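Local coordinates for T-lymphoma invasion and metastasis-inducing protein 1 (Homo sapiens, PDB 4K2P), which probably acts in signalling, with a PH and coiled-coil region linked to phosphoinositide binding and to protein-protein interaction involving Par-3, at residues F89-S92 with A98-F101; N73-A78 with S235-V240. The protein carries 5 engineered substitutions. All coordinates share one frame; numbering follows the deposited sequence.

Interaction 1: residues F89-S92 with A98-F101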
loop_
_atom_site.group_PDB
_atom_site.type_symbol
_atom_site.label_atom_id
_atom_site.label_comp_id
_atom_site.label_asym_id
_atom_site.label_seq_id
_atom_site.Cartn_x
_atom_site.Cartn_y
_atom_site.Cartn_z
ATOM N N PHE A 89 11.336 0.361 7.134
ATOM C CA PHE A 89 9.926 0.336 6.746
ATOM C C PHE A 89 9.812 0.445 5.237
ATOM O O PHE A 89 10.753 0.849 4.575
ATOM C CB PHE A 89 9.120 1.436 7.446
ATOM C CG PHE A 89 9.641 2.840 7.240
ATOM C CD1 PHE A 89 10.656 3.344 8.033
ATOM C CD2 PHE A 89 9.062 3.677 6.299
ATOM C CE1 PHE A 89 11.111 4.644 7.861
ATOM C CE2 PHE A 89 9.505 4.966 6.128
ATOM C CZ PHE A 89 10.530 5.455 6.911
ATOM N N CYS A 90 8.657 0.055 4.701
ATOM C CA CYS A 90 8.448 -0.062 3.265
ATOM C C CYS A 90 7.188 0.698 2.879
ATOM O O CYS A 90 6.126 0.475 3.458
ATOM C CB CYS A 90 8.331 -1.533 2.850
ATOM S SG CYS A 90 8.024 -1.799 1.083
ATOM N N LEU A 91 7.318 1.630 1.940
ATOM C CA LEU A 91 6.164 2.317 1.373
ATOM C C LEU A 91 5.826 1.702 0.034
ATOM O O LEU A 91 6.692 1.551 -0.811
ATOM C CB LEU A 91 6.440 3.820 1.212
ATOM C CG LEU A 91 5.253 4.676 0.736
ATOM C CD1 LEU A 91 5.306 6.067 1.326
ATOM C CD2 LEU A 91 5.196 4.777 -0.779
ATOM N N SER A 92 4.568 1.325 -0.156
ATOM C CA SER A 92 4.076 0.934 -1.468
ATOM C C SER A 92 3.019 1.950 -1.884
ATOM O O SER A 92 2.106 2.235 -1.126
ATOM C CB SER A 92 3.508 -0.489 -1.453
ATOM O OG SER A 92 2.691 -0.711 -0.313
ATOM N N ALA A 98 7.310 0.327 -4.834
ATOM C CA ALA A 98 7.557 0.303 -3.402
ATOM C C ALA A 98 9.016 0.658 -3.114
ATOM O O ALA A 98 9.891 0.453 -3.953
ATOM C CB ALA A 98 7.203 -1.050 -2.810
ATOM N N PHE A 99 9.253 1.181 -1.918
ATOM C CA PHE A 99 10.530 1.763 -1.533
ATOM C C PHE A 99 10.839 1.339 -0.114
ATOM O O PHE A 99 9.948 1.283 0.717
ATOM C CB PHE A 99 10.484 3.298 -1.618
ATOM C CG PHE A 99 9.946 3.815 -2.917
ATOM C CD1 PHE A 99 8.578 3.965 -3.101
ATOM C CD2 PHE A 99 10.799 4.163 -3.955
ATOM C CE1 PHE A 99 8.068 4.440 -4.304
ATOM C CE2 PHE A 99 10.291 4.638 -5.158
ATOM C CZ PHE A 99 8.923 4.770 -5.330
ATOM N N LEU A 100 12.093 1.002 0.150
ATOM C CA LEU A 100 12.548 0.753 1.508
ATOM C C LEU A 100 13.234 1.982 2.108
ATOM O O LEU A 100 13.952 2.699 1.425
ATOM C CB LEU A 100 13.505 -0.435 1.535
ATOM C CG LEU A 100 12.903 -1.783 1.122
ATOM C CD1 LEU A 100 14.006 -2.793 0.963
ATOM C CD2 LEU A 100 11.882 -2.269 2.143
ATOM N N PHE A 101 13.027 2.164 3.403
ATOM C CA PHE A 101 13.599 3.255 4.170
ATOM C C PHE A 101 14.169 2.696 5.471
ATOM O O PHE A 101 13.552 1.824 6.076
ATOM C CB PHE A 101 12.551 4.315 4.500
ATOM C CG PHE A 101 11.876 4.914 3.309
ATOM C CD1 PHE A 101 12.398 6.037 2.679
ATOM C CD2 PHE A 101 10.687 4.387 2.844
ATOM C CE1 PHE A 101 11.755 6.604 1.593
ATOM C CE2 PHE A 101 10.039 4.952 1.761
ATOM C CZ PHE A 101 10.573 6.061 1.134
#
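Phe101 and Phe89 meet as a hydrogen-bonded antiparallel pair, and between them they bury more surface than any other residues of the contact. The CB of Phe101 sits over one face of the Phe89 ring, 3.6 Å from its centroid and displaced toward the rim at CZ, a CH-pi contact rather than a stack. The two ring planes are nearly parallel, 19° apart, but slid so far that the rings barely overlap. Phe89 achieves this by holding CG between its backbone N and its carbonyl carbon (chi1 56°), which swings the ring across the strand gap toward its neighbour. The backbones of the pair are tied both ways: Phe89 N donates to Phe101 O at 2.9 Å, and Phe101 N returns a bond to Phe89 O. The pair belongs to the hairpin of strands 88-92 and 98-102 within the antiparallel sheet of the PH domain, just ahead of helix 106-128, the C-terminal helix that this fold lays across one end of its barrel; Trp112 of that helix meets the Phe89 ring. Leu91 lies on the same face of the sheet as Phe89, Phe99 and Phe101. Its CB reaches the edge of the Phe101 ring, 3.8 Å from CE2, near the ring plane, while the Leu91 and Phe99 side chains lie alongside each other and point the same way, CD2 of Leu91 nearest CD1 of Phe99. A second reciprocal pair of bonds joins Leu91 to Phe99, with Leu91 N to Phe99 O at 2.9 Å and Phe99 N to Leu91 O at 2.8 Å. On the other face Cys90 CB packs against Leu100 CD2 at 3.7 Å. Past it, Ser92 faces Ala98 in a non-hydrogen-bonded pair, and the Ser92 hydroxyl turns to ND1 of His237 instead.

Interaction 2: residues N73-A78 with S235-V240; sequences NSIVQA and SFHALV
His237 meets Ile75 where helix 233-241 of the CC-Ex region packs against an outer strand of the PH-domain sheet. Along the helical segment, Ser235 comes first; its backbone O receives Leu239 N one turn on. The Phe236 side chain then packs on Met190 and Thr221, within the helical part of the chain. His237 alone of the segment reaches residues 73-78. With CG anti to the backbone N (chi1 -177°), its imidazole extends from the helix toward the strand and presents a face to Ile75. The methyl CD1 stands almost over the ring centre, 3.7 Å from the centroid and 14° off the ring normal, a CH-pi contact, while Ile75 CG1 lies 3.9 Å from His237 ND1. Both ring nitrogens are engaged: with ND1 held by Ser92 on the neighbouring strand and NE2 hydrogen-bonded to a water, rotation of the ring should be restrained. Ala238 to Val240 make no contact with 73-78; the Val240 side chain packs on Gln187 of helix 168-203. The water lies at the imidazole edge, in the ring plane, 2.9 Å from His237 NE2, and donates to Asn73 O at 2.7 Å.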
loop_
_atom_site.group_PDB
_atom_site.type_symbol
_atom_site.label_atom_id
_atom_site.label_comp_id
_atom_site.label_asym_id
_atom_site.label_seq_id
_atom_site.Cartn_x
_atom_site.Cartn_y
_atom_site.Cartn_z
ATOM N N ASN A 73 -2.625 7.555 -1.193
ATOM C CA ASN A 73 -3.187 6.202 -1.203
ATOM C C ASN A 73 -2.113 5.116 -1.103
ATOM O O ASN A 73 -2.238 4.042 -1.685
ATOM C CB ASN A 73 -4.053 5.990 -2.452
ATOM C CG ASN A 73 -5.301 6.855 -2.446
ATOM O OD1 ASN A 73 -6.008 6.939 -1.441
ATOM N ND2 ASN A 73 -5.579 7.500 -3.566
ATOM N N SER A 74 -1.071 5.403 -0.331
ATOM C CA SER A 74 0.002 4.453 -0.069
ATOM C C SER A 74 -0.255 3.621 1.188
ATOM O O SER A 74 -1.156 3.909 1.973
ATOM C CB SER A 74 1.332 5.186 0.083
ATOM O OG SER A 74 1.740 5.751 -1.144
ATOM N N ILE A 75 0.543 2.575 1.357
ATOM C CA ILE A 75 0.617 1.848 2.611
ATOM C C ILE A 75 2.075 1.848 3.053
ATOM O O ILE A 75 2.975 1.706 2.242
ATOM C CB ILE A 75 0.108 0.391 2.479
ATOM C CG1 ILE A 75 -1.396 0.365 2.193
ATOM C CG2 ILE A 75 0.391 -0.399 3.756
ATOM C CD1 ILE A 75 -1.931 -1.016 1.775
ATOM N N VAL A 76 2.300 1.977 4.351
ATOM C CA VAL A 76 3.630 1.891 4.908
ATOM C C VAL A 76 3.573 0.781 5.948
ATOM O O VAL A 76 2.620 0.703 6.723
ATOM C CB VAL A 76 4.110 3.214 5.541
ATOM C CG1 VAL A 76 5.594 3.135 5.860
ATOM C CG2 VAL A 76 3.842 4.389 4.612
ATOM N N GLN A 77 4.587 -0.078 5.937
ATOM C CA GLN A 77 4.695 -1.212 6.855
ATOM C C GLN A 77 6.108 -1.311 7.411
ATOM O O GLN A 77 7.071 -1.223 6.665
ATOM C CB GLN A 77 4.356 -2.531 6.151
ATOM C CG GLN A 77 2.921 -2.667 5.680
ATOM C CD GLN A 77 1.976 -2.994 6.810
ATOM O OE1 GLN A 77 1.841 -4.151 7.212
ATOM N NE2 GLN A 77 1.301 -1.978 7.321
ATOM N N ALA A 78 6.232 -1.514 8.713
ATOM C CA ALA A 78 7.499 -1.929 9.296
ATOM C C ALA A 78 7.937 -3.240 8.668
ATOM O O ALA A 78 7.104 -4.059 8.289
ATOM C CB ALA A 78 7.373 -2.085 10.797
ATOM N N SER A 235 4.245 -6.249 -1.157
ATOM C CA SER A 235 4.230 -6.808 -2.504
ATOM C C SER A 235 2.794 -7.105 -2.956
ATOM O O SER A 235 2.463 -6.974 -4.129
ATOM C CB SER A 235 5.089 -8.073 -2.566
ATOM O OG SER A 235 4.569 -9.084 -1.724
ATOM N N PHE A 236 1.956 -7.504 -2.008
ATOM C CA PHE A 236 0.542 -7.757 -2.254
ATOM C C PHE A 236 -0.086 -6.459 -2.738
ATOM O O PHE A 236 -0.761 -6.425 -3.762
ATOM C CB PHE A 236 -0.120 -8.261 -0.964
ATOM C CG PHE A 236 -1.542 -8.733 -1.122
ATOM C CD1 PHE A 236 -2.153 -8.826 -2.364
ATOM C CD2 PHE A 236 -2.268 -9.094 -0.003
ATOM C CE1 PHE A 236 -3.464 -9.267 -2.480
ATOM C CE2 PHE A 236 -3.576 -9.541 -0.117
ATOM C CZ PHE A 236 -4.174 -9.621 -1.356
ATOM N N HIS A 237 0.189 -5.380 -2.010
ATOM C CA HIS A 237 -0.340 -4.071 -2.349
ATOM C C HIS A 237 0.167 -3.635 -3.705
ATOM O O HIS A 237 -0.598 -3.125 -4.500
ATOM C CB HIS A 237 0.027 -3.013 -1.311
ATOM C CG HIS A 237 -0.576 -1.676 -1.605
ATOM N ND1 HIS A 237 0.038 -0.484 -1.291
ATOM C CD2 HIS A 237 -1.742 -1.347 -2.209
ATOM C CE1 HIS A 237 -0.724 0.521 -1.680
ATOM N NE2 HIS A 237 -1.808 0.023 -2.243
ATOM N N ALA A 238 1.459 -3.823 -3.969
ATOM C CA ALA A 238 2.035 -3.380 -5.236
ATOM C C ALA A 238 1.347 -4.074 -6.415
ATOM O O ALA A 238 1.064 -3.450 -7.435
ATOM C CB ALA A 238 3.536 -3.639 -5.270
ATOM N N LEU A 239 1.085 -5.366 -6.264
ATOM C CA LEU A 239 0.465 -6.154 -7.320
ATOM C C LEU A 239 -0.968 -5.693 -7.569
ATOM O O LEU A 239 -1.396 -5.546 -8.710
ATOM C CB LEU A 239 0.512 -7.637 -6.950
ATOM C CG LEU A 239 1.910 -8.247 -7.004
ATOM C CD1 LEU A 239 1.964 -9.552 -6.233
ATOM C CD2 LEU A 239 2.334 -8.464 -8.449
ATOM N N VAL A 240 -1.699 -5.427 -6.496
ATOM C CA VAL A 240 -3.073 -4.985 -6.611
ATOM C C VAL A 240 -3.154 -3.594 -7.225
ATOM O O VAL A 240 -3.985 -3.345 -8.090
ATOM C CB VAL A 240 -3.780 -4.989 -5.240
ATOM C CG1 VAL A 240 -5.138 -4.260 -5.317
ATOM C CG2 VAL A 240 -3.978 -6.411 -4.764
HETATM O O HOH W 1 -3.417 2.249 -3.244
#

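How the interactions relate
The two contacts lie side by side, their centres about 8 Å apart, and share one antiparallel sheet in which strand 75-78 neighbours strand 88-92. Along the chain the order is 73-78, then both strands of interaction 1, then, after the long helices, 235-240. Interaction 1 is thus local, a hairpin within the PH domain, whereas interaction 2 brings back a helix from 157 residues later. They touch directly: Cys90 N lies 2.8 Å from Gln77 O, a probable backbone hydrogen bond, and one side-chain bond also joins them. Interaction 2 is thus one place where the CC-Ex region packs on the PH sheet, consistent with the two forming a continuous structural unit.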